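Acyl-coenzyme A oxidase acox-1.2 (Caenorhabditis elegans, PDB 5K3J) catalyses the FAD-dependent desaturation of ascaroside-CoA thioesters with a five-carbon omega side chain, the first step of their shortening by peroxisomal beta-oxidation. Local coordinates at residues D334-Q339 with Q589-L594; P344-A349 with V602-S607; T478-Y483 with D557-H562. All coordinates share one frame; numbering follows the deposited sequence.

Overall arrangement
Three contacts knit the helical part of the chain together, their centres 14 to 17 Å apart. Along the sequence come 334-339 and 344-349, then 478-483 and 557-562, then 589-594 and 602-607. Contacts 1 and 2 therefore cross, each joining the C-alpha1 region to the later acyl-CoA oxidase region, while contact 3 is nested inside both. Helices 336-340 and 343-363 follow one another, as do helices 581-597 and 601-606, so contacts 1 and 2 pair neighbouring helices in the same order. Helix 549-569 of contact 3 touches both: Leu561 meets Leu590 and Leu594, and Leu558 meets Leu604. The FAD-binding segment 334-339 is thereby packed against helix 581-597, on which helix 549-569 packs in turn.

Contact 1. Residues D334-Q339 with Q589-L594; sequences DYQTQQ and QLYLYL. With FAD (flavin-adenine dinucleotide), chain G.
The FAD site of the acyl-CoA oxidase dimer is backed here by helix 581-597, where Gln339 rests on Leu594 and Gln336 on Tyr591. Leu594 suits its buried place: its CD1 lies 3.4 Å from Gln339 O and its CG 4.1 Å from Gln339 CB, and the branched side chain packs against the short helix 336-340. Gln339 has CG beside its backbone N (chi1 -64°) and runs out extended, which brings OE1 within 3.2 Å of Leu594 O; both are acceptors and no bond forms, while NE2 is satisfied by Leu333 O. Gln336 NE2 comes to 4.2 Å from Tyr591 CG, the side chains crossing at about a right angle although amide and ring planes differ by only 13°. In the Gln336 amide, NE2 donates to Lys518 O and OE1 accepts from Val521 N, both of the second subunit; a glutamine, donor and acceptor at once, suits the place. Segment 334-339 also holds the cofactor: Gln338 NE2 gives a nearly straight bond (173°) of 2.9 Å to FAD O3B, and Tyr335, the N-cap residue, lays a ring face against the adenine, CE2 lying 3.4 Å from FAD C5A. Behind Leu594 and Leu590 stands Leu561 of helix 549-569, while residues 517-521 of the second subunit pack on Tyr335, Gln336, Thr337 and Tyr591.

Contact 2. Residues P344-A349 with V602-S607; sequences PSLARA and VSLVDS
No aromatic ring or other flat group enters this contact: Leu346 meets Leu604 and Val605 through aliphatic carbon alone, so there are no faces or edges to cover. Leu346 reaches across with its forked end. CG stands anti to the backbone N (chi1 -177°), which carries the two methyl groups out from helix 343-363 toward helix 601-606. One branch, CD1, touches Val605 CG1 at 3.8 Å, and the other, CD2, touches Leu604 CD1 at 3.9 Å and lies almost as near Leu604 CB. A leucine suits this position because its two methyls can serve two neighbours at once; it crosses Val605 at about a right angle and Leu604 at a slant. The backbones stay well apart, with Leu346 CA 8.2 Å from Val605 CA, so side chains bridge the interval. Leu308 of helix 287-315 also packs on Leu346, and Leu604 meets Met28 and Leu558.

Ser607 OG gives a hydrogen bond of 2.6 Å to Ser603 O, four residues back along the chain, and Tyr350 OH pairs with Leu604 O. Asp606 forms salt bridges to Arg313 and Arg18. This packing of one leucine against two aliphatic neighbours belongs to the helical part of the acyl-CoA oxidase fold, where the C-alpha1 region packs against the C-terminal helices.

Contact 3. Residues T478-Y483 with D557-H562; sequences TSLNGY and DLLHLH
Tyr483 N gives a hydrogen bond of 2.7 Å to O of Leu480, the N-cap residue, whose side chain turns to the other helix and lies on His560. The contact joins two helices of the C-terminal helical region of the oxidase, the N-terminal end of helix 481-507 resting on the middle of helix 549-569. Leu480 CD2 stands over the His560 ring in a CH-pi contact, 4.2 Å from the centroid and 12° off the normal. Tyr593 stacks on the opposite side of that ring, so the imidazole is layered between an aliphatic and an aromatic group, a place that a flat side chain suits; its ND1 is hydrogen-bonded to Thr556 O, one turn back in helix 549-569. Leu559 has CG anti to its backbone N (chi1 175°), which brings CD2 up to the CD1 branch of Leu480. With an alanine in place of Leu480 both methyls are gone, and the His560 face would probably lose its apolar cover while a gap opened beside Leu559. Nearest to the imidazole is Leu480 CG, 3.9 Å from His560 CE1, while the CD1 branch meets Leu559 CD2 at 4.1 Å.

Contact 1. Residues D334-Q339 with Q589-L594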
# COMPACT_ATOMS: atom_id res chain seq x y z
N ASP A 334 -12.52 -18.70 -10.08
CA ASP A 334 -13.87 -18.85 -10.63
C ASP A 334 -14.86 -17.88 -10.00
O ASP A 334 -15.85 -17.50 -10.61
CB ASP A 334 -14.36 -20.29 -10.46
CG ASP A 334 -13.75 -21.24 -11.47
OD1 ASP A 334 -13.18 -20.75 -12.47
OD2 ASP A 334 -13.85 -22.47 -11.28
N TYR A 335 -14.57 -17.47 -8.77
CA TYR A 335 -15.42 -16.52 -8.05
C TYR A 335 -15.46 -15.18 -8.76
O TYR A 335 -14.49 -14.77 -9.39
CB TYR A 335 -14.93 -16.34 -6.61
CG TYR A 335 -15.14 -17.54 -5.72
CD1 TYR A 335 -16.41 -18.07 -5.53
CD2 TYR A 335 -14.08 -18.14 -5.06
CE1 TYR A 335 -16.61 -19.17 -4.71
CE2 TYR A 335 -14.27 -19.23 -4.24
CZ TYR A 335 -15.54 -19.74 -4.07
OH TYR A 335 -15.75 -20.84 -3.26
N GLN A 336 -16.59 -14.49 -8.66
CA GLN A 336 -16.78 -13.24 -9.38
C GLN A 336 -15.95 -12.11 -8.79
O GLN A 336 -15.30 -11.36 -9.52
CB GLN A 336 -18.26 -12.85 -9.37
CG GLN A 336 -18.57 -11.63 -10.21
CD GLN A 336 -20.05 -11.33 -10.25
OE1 GLN A 336 -20.59 -10.73 -9.33
NE2 GLN A 336 -20.70 -11.74 -11.33
N THR A 337 -15.97 -11.99 -7.47
CA THR A 337 -15.18 -10.98 -6.76
C THR A 337 -13.69 -11.09 -7.12
O THR A 337 -13.00 -10.07 -7.24
CB THR A 337 -15.33 -11.12 -5.23
OG1 THR A 337 -14.97 -12.45 -4.84
CG2 THR A 337 -16.76 -10.83 -4.81
N GLN A 338 -13.22 -12.31 -7.28
CA GLN A 338 -11.82 -12.56 -7.61
C GLN A 338 -11.49 -12.17 -9.05
O GLN A 338 -10.42 -11.63 -9.32
CB GLN A 338 -11.47 -14.03 -7.39
CG GLN A 338 -10.69 -14.29 -6.11
CD GLN A 338 -9.21 -14.51 -6.36
OE1 GLN A 338 -8.80 -14.90 -7.46
NE2 GLN A 338 -8.39 -14.26 -5.34
N GLN A 339 -12.41 -12.45 -9.96
CA GLN A 339 -12.29 -11.99 -11.35
C GLN A 339 -12.45 -10.48 -11.41
O GLN A 339 -11.88 -9.82 -12.27
CB GLN A 339 -13.33 -12.67 -12.24
CG GLN A 339 -13.17 -14.18 -12.36
CD GLN A 339 -14.20 -14.81 -13.27
OE1 GLN A 339 -14.90 -14.12 -14.01
NE2 GLN A 339 -14.31 -16.14 -13.21
N GLN A 589 -22.40 -5.32 -18.52
CA GLN A 589 -21.34 -5.51 -19.50
C GLN A 589 -20.01 -5.82 -18.83
O GLN A 589 -19.19 -6.56 -19.36
CB GLN A 589 -21.18 -4.26 -20.38
CG GLN A 589 -22.24 -4.13 -21.46
CD GLN A 589 -22.01 -5.07 -22.62
OE1 GLN A 589 -21.10 -4.87 -23.43
NE2 GLN A 589 -22.83 -6.11 -22.71
N LEU A 590 -19.80 -5.22 -17.66
CA LEU A 590 -18.61 -5.46 -16.87
C LEU A 590 -18.48 -6.95 -16.55
O LEU A 590 -17.46 -7.57 -16.82
CB LEU A 590 -18.65 -4.63 -15.59
CG LEU A 590 -17.78 -5.05 -14.40
CD1 LEU A 590 -16.31 -4.94 -14.72
CD2 LEU A 590 -18.11 -4.19 -13.19
N TYR A 591 -19.55 -7.50 -15.98
CA TYR A 591 -19.54 -8.88 -15.50
C TYR A 591 -19.51 -9.90 -16.64
O TYR A 591 -19.00 -11.00 -16.47
CB TYR A 591 -20.76 -9.12 -14.61
CG TYR A 591 -20.84 -8.14 -13.46
CD1 TYR A 591 -19.70 -7.77 -12.76
CD2 TYR A 591 -22.05 -7.55 -13.11
CE1 TYR A 591 -19.77 -6.87 -11.72
CE2 TYR A 591 -22.12 -6.64 -12.08
CZ TYR A 591 -20.98 -6.30 -11.38
OH TYR A 591 -21.05 -5.40 -10.35
N LEU A 592 -20.06 -9.53 -17.79
CA LEU A 592 -20.06 -10.41 -18.95
C LEU A 592 -18.63 -10.68 -19.41
O LEU A 592 -18.29 -11.80 -19.78
CB LEU A 592 -20.86 -9.80 -20.09
CG LEU A 592 -20.83 -10.60 -21.40
CD1 LEU A 592 -21.50 -11.96 -21.22
CD2 LEU A 592 -21.45 -9.82 -22.54
N TYR A 593 -17.80 -9.64 -19.38
CA TYR A 593 -16.44 -9.75 -19.87
C TYR A 593 -15.46 -10.24 -18.81
O TYR A 593 -14.35 -10.64 -19.13
CB TYR A 593 -15.98 -8.40 -20.43
CG TYR A 593 -16.57 -8.11 -21.78
CD1 TYR A 593 -16.14 -8.81 -22.90
CD2 TYR A 593 -17.57 -7.16 -21.94
CE1 TYR A 593 -16.68 -8.57 -24.14
CE2 TYR A 593 -18.12 -6.90 -23.19
CZ TYR A 593 -17.67 -7.61 -24.28
OH TYR A 593 -18.21 -7.37 -25.52
N LEU A 594 -15.88 -10.22 -17.55
CA LEU A 594 -15.16 -10.95 -16.52
C LEU A 594 -15.23 -12.43 -16.86
O LEU A 594 -14.22 -13.13 -16.93
CB LEU A 594 -15.74 -10.70 -15.13
CG LEU A 594 -15.13 -9.62 -14.23
CD1 LEU A 594 -13.88 -9.01 -14.85
CD2 LEU A 594 -16.16 -8.55 -13.91
PA FAD G . -8.41 -17.59 0.78
O1A FAD G . -9.58 -18.20 1.55
O2A FAD G . -7.62 -18.67 0.10
O5B FAD G . -8.98 -16.55 -0.33
C5B FAD G . -8.06 -16.03 -1.30
C4B FAD G . -8.89 -15.37 -2.44
O4B FAD G . -9.87 -16.16 -2.78
C3B FAD G . -9.54 -14.07 -1.94
O3B FAD G . -9.54 -13.15 -2.90
C2B FAD G . -11.01 -14.49 -1.61
O2B FAD G . -11.93 -13.33 -1.82
C1B FAD G . -11.26 -15.41 -2.46
N9A FAD G . -12.19 -16.36 -1.92
C8A FAD G . -11.90 -17.47 -1.22
N7A FAD G . -13.07 -18.08 -0.90
C5A FAD G . -14.09 -17.33 -1.42
C6A FAD G . -15.47 -17.50 -1.40
N6A FAD G . -16.35 -18.47 -0.85
N1A FAD G . -16.26 -16.61 -1.99
C2A FAD G . -15.71 -15.53 -2.63
N3A FAD G . -14.36 -15.37 -2.66
C4A FAD G . -13.55 -16.28 -2.05
N1 FAD G . -4.45 -17.98 11.08
C2 FAD G . -4.51 -18.65 12.38
O2 FAD G . -5.14 -19.68 12.51
N3 FAD G . -3.80 -18.08 13.53
C4 FAD G . -3.06 -16.89 13.38
O4 FAD G . -2.45 -16.41 14.36
C4X FAD G . -3.00 -16.21 12.06
N5 FAD G . -2.24 -14.99 11.91
C5X FAD G . -2.19 -14.32 10.61
C6 FAD G . -1.45 -13.13 10.46
C7 FAD G . -1.40 -12.49 9.21
C7M FAD G . -0.54 -11.22 9.29
C8 FAD G . -2.07 -13.03 8.11
C8M FAD G . -2.07 -12.41 6.72
C9 FAD G . -2.81 -14.22 8.25
C9A FAD G . -2.87 -14.87 9.50
N10 FAD G . -3.65 -16.11 9.65
C10 FAD G . -3.70 -16.77 10.93
C1' FAD G . -4.36 -16.70 8.50
C2' FAD G . -5.63 -15.91 8.18
O2' FAD G . -6.51 -16.00 9.24
C3' FAD G . -6.25 -16.51 6.95
O3' FAD G . -5.32 -16.48 5.90
C4' FAD G . -7.47 -15.72 6.56
O4' FAD G . -8.45 -15.83 7.57
C5' FAD G . -8.02 -16.29 5.26
O5' FAD G . -6.97 -16.32 4.31
P FAD G . -6.97 -17.45 3.17
O1P FAD G . -5.55 -17.99 2.99
O2P FAD G . -7.89 -18.57 3.54
O3P FAD G . -7.47 -16.81 1.81

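Contact 2. Residues P344-A349 with V602-S607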
# COMPACT_ATOMS: atom_id res chain seq x y z
N PRO A 344 -9.83 -6.25 -14.12
CA PRO A 344 -9.74 -4.84 -14.52
C PRO A 344 -8.31 -4.29 -14.45
O PRO A 344 -7.92 -3.50 -15.30
CB PRO A 344 -10.63 -4.13 -13.51
CG PRO A 344 -11.63 -5.16 -13.12
CD PRO A 344 -10.89 -6.46 -13.12
N SER A 345 -7.56 -4.72 -13.44
CA SER A 345 -6.16 -4.34 -13.34
C SER A 345 -5.39 -4.89 -14.53
O SER A 345 -4.50 -4.24 -15.08
CB SER A 345 -5.54 -4.84 -12.03
OG SER A 345 -6.27 -4.37 -10.91
N LEU A 346 -5.76 -6.11 -14.93
CA LEU A 346 -5.18 -6.75 -16.10
C LEU A 346 -5.50 -5.96 -17.36
O LEU A 346 -4.70 -5.90 -18.29
CB LEU A 346 -5.68 -8.19 -16.23
CG LEU A 346 -5.08 -8.99 -17.38
CD1 LEU A 346 -3.57 -9.06 -17.25
CD2 LEU A 346 -5.69 -10.39 -17.44
N ALA A 347 -6.68 -5.35 -17.38
CA ALA A 347 -7.07 -4.49 -18.48
C ALA A 347 -6.25 -3.20 -18.45
O ALA A 347 -5.90 -2.65 -19.49
CB ALA A 347 -8.56 -4.18 -18.42
N ARG A 348 -5.95 -2.74 -17.24
CA ARG A 348 -5.16 -1.52 -17.06
C ARG A 348 -3.70 -1.73 -17.42
O ARG A 348 -3.07 -0.86 -18.01
CB ARG A 348 -5.28 -1.02 -15.62
CG ARG A 348 -6.54 -0.21 -15.36
CD ARG A 348 -6.73 0.07 -13.87
NE ARG A 348 -7.79 1.05 -13.65
CZ ARG A 348 -8.22 1.42 -12.45
NH1 ARG A 348 -7.69 0.88 -11.36
NH2 ARG A 348 -9.19 2.33 -12.34
N ALA A 349 -3.17 -2.90 -17.07
CA ALA A 349 -1.78 -3.22 -17.36
C ALA A 349 -1.50 -3.15 -18.85
O ALA A 349 -0.48 -2.59 -19.28
CB ALA A 349 -1.43 -4.60 -16.83
N VAL A 602 -4.90 -17.07 -17.48
CA VAL A 602 -3.54 -17.54 -17.30
C VAL A 602 -2.71 -17.29 -18.56
O VAL A 602 -1.50 -17.07 -18.49
CB VAL A 602 -3.51 -19.03 -16.92
CG1 VAL A 602 -2.09 -19.53 -16.77
CG2 VAL A 602 -4.29 -19.25 -15.63
N SER A 603 -3.38 -17.30 -19.71
CA SER A 603 -2.72 -17.06 -20.99
C SER A 603 -2.37 -15.59 -21.19
O SER A 603 -1.32 -15.27 -21.76
CB SER A 603 -3.60 -17.54 -22.15
OG SER A 603 -3.82 -18.94 -22.07
N LEU A 604 -3.24 -14.70 -20.73
CA LEU A 604 -3.02 -13.27 -20.91
C LEU A 604 -1.82 -12.77 -20.11
O LEU A 604 -1.21 -11.77 -20.46
CB LEU A 604 -4.28 -12.48 -20.53
CG LEU A 604 -5.43 -12.47 -21.54
CD1 LEU A 604 -6.64 -11.72 -20.99
CD2 LEU A 604 -4.99 -11.86 -22.86
N VAL A 605 -1.49 -13.49 -19.03
CA VAL A 605 -0.37 -13.09 -18.19
C VAL A 605 0.90 -13.87 -18.54
O VAL A 605 2.01 -13.34 -18.43
CB VAL A 605 -0.69 -13.28 -16.69
CG1 VAL A 605 -1.82 -12.34 -16.27
CG2 VAL A 605 -1.06 -14.72 -16.39
N ASP A 606 0.73 -15.11 -18.99
CA ASP A 606 1.85 -15.93 -19.48
C ASP A 606 2.50 -15.25 -20.67
O ASP A 606 3.67 -15.47 -20.97
CB ASP A 606 1.38 -17.33 -19.87
CG ASP A 606 1.18 -18.23 -18.67
OD1 ASP A 606 1.89 -18.05 -17.66
OD2 ASP A 606 0.31 -19.13 -18.73
N SER A 607 1.72 -14.41 -21.34
CA SER A 607 2.16 -13.69 -22.52
C SER A 607 3.25 -12.67 -22.22
O SER A 607 4.08 -12.37 -23.07
CB SER A 607 0.98 -13.00 -23.18
OG SER A 607 -0.02 -13.94 -23.54

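Contact 3. Residues T478-Y483 with D557-H562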
# COMPACT_ATOMS: atom_id res chain seq x y z
N THR A 478 -23.37 1.26 -27.29
CA THR A 478 -23.66 0.23 -28.29
C THR A 478 -22.42 -0.24 -29.06
O THR A 478 -22.39 -1.37 -29.54
CB THR A 478 -24.72 0.71 -29.32
OG1 THR A 478 -25.66 1.59 -28.68
CG2 THR A 478 -25.47 -0.48 -29.91
N SER A 479 -21.40 0.62 -29.19
CA SER A 479 -20.18 0.25 -29.90
C SER A 479 -18.97 1.14 -29.59
O SER A 479 -18.56 1.96 -30.41
CB SER A 479 -20.43 0.25 -31.41
OG SER A 479 -21.23 -0.85 -31.80
N LEU A 480 -18.40 0.96 -28.40
CA LEU A 480 -17.09 1.51 -28.03
C LEU A 480 -16.87 3.01 -28.26
O LEU A 480 -16.61 3.74 -27.31
CB LEU A 480 -15.99 0.74 -28.76
CG LEU A 480 -15.48 -0.50 -28.01
CD1 LEU A 480 -14.17 -0.98 -28.61
CD2 LEU A 480 -15.32 -0.20 -26.52
N ASN A 481 -16.93 3.45 -29.51
CA ASN A 481 -16.64 4.85 -29.84
C ASN A 481 -17.53 5.81 -29.06
O ASN A 481 -17.16 6.96 -28.82
CB ASN A 481 -16.79 5.10 -31.34
CG ASN A 481 -15.93 4.17 -32.18
OD1 ASN A 481 -15.90 2.96 -31.94
ND2 ASN A 481 -15.24 4.72 -33.16
N GLY A 482 -18.70 5.33 -28.67
CA GLY A 482 -19.62 6.10 -27.85
C GLY A 482 -19.14 6.22 -26.41
O GLY A 482 -19.47 7.19 -25.72
N TYR A 483 -18.36 5.24 -25.96
CA TYR A 483 -17.75 5.32 -24.63
C TYR A 483 -16.71 6.43 -24.58
O TYR A 483 -16.67 7.22 -23.64
CB TYR A 483 -17.10 3.99 -24.25
CG TYR A 483 -18.04 2.92 -23.74
CD1 TYR A 483 -18.47 1.90 -24.58
CD2 TYR A 483 -18.49 2.92 -22.43
CE1 TYR A 483 -19.32 0.91 -24.13
CE2 TYR A 483 -19.35 1.94 -21.97
CZ TYR A 483 -19.76 0.94 -22.82
OH TYR A 483 -20.61 -0.05 -22.37
N ASP A 557 -11.77 -7.97 -25.87
CA ASP A 557 -12.42 -8.41 -24.64
C ASP A 557 -11.91 -7.58 -23.46
O ASP A 557 -12.70 -7.03 -22.70
CB ASP A 557 -12.16 -9.90 -24.39
CG ASP A 557 -12.87 -10.79 -25.39
OD1 ASP A 557 -14.01 -10.47 -25.77
OD2 ASP A 557 -12.28 -11.82 -25.79
N LEU A 558 -10.59 -7.51 -23.33
CA LEU A 558 -9.93 -6.71 -22.32
C LEU A 558 -10.39 -5.26 -22.38
O LEU A 558 -10.79 -4.67 -21.38
CB LEU A 558 -8.41 -6.78 -22.50
CG LEU A 558 -7.53 -7.38 -21.41
CD1 LEU A 558 -8.33 -8.23 -20.45
CD2 LEU A 558 -6.42 -8.19 -22.05
N LEU A 559 -10.33 -4.70 -23.59
CA LEU A 559 -10.69 -3.30 -23.83
C LEU A 559 -12.14 -3.00 -23.46
O LEU A 559 -12.43 -1.93 -22.92
CB LEU A 559 -10.43 -2.95 -25.29
CG LEU A 559 -10.85 -1.55 -25.76
CD1 LEU A 559 -10.30 -0.47 -24.85
CD2 LEU A 559 -10.39 -1.33 -27.19
N HIS A 560 -13.03 -3.94 -23.74
CA HIS A 560 -14.44 -3.79 -23.36
C HIS A 560 -14.59 -3.79 -21.85
O HIS A 560 -15.38 -3.05 -21.28
CB HIS A 560 -15.29 -4.89 -23.99
CG HIS A 560 -16.02 -4.47 -25.22
ND1 HIS A 560 -15.53 -4.67 -26.49
CD2 HIS A 560 -17.22 -3.84 -25.38
CE1 HIS A 560 -16.39 -4.20 -27.38
NE2 HIS A 560 -17.42 -3.69 -26.73
N LEU A 561 -13.80 -4.65 -21.19
CA LEU A 561 -13.81 -4.76 -19.74
C LEU A 561 -13.29 -3.48 -19.10
O LEU A 561 -13.85 -2.99 -18.11
CB LEU A 561 -12.96 -5.96 -19.31
CG LEU A 561 -12.64 -6.14 -17.83
CD1 LEU A 561 -13.89 -6.06 -16.99
CD2 LEU A 561 -11.96 -7.48 -17.64
N HIS A 562 -12.22 -2.95 -19.68
CA HIS A 562 -11.64 -1.68 -19.25
C HIS A 562 -12.69 -0.58 -19.25
O HIS A 562 -13.09 -0.09 -18.20
CB HIS A 562 -10.47 -1.29 -20.16
CG HIS A 562 -9.74 -0.06 -19.73
ND1 HIS A 562 -8.82 -0.06 -18.70
CD2 HIS A 562 -9.78 1.21 -20.20
CE1 HIS A 562 -8.33 1.16 -18.55
NE2 HIS A 562 -8.90 1.95 -19.45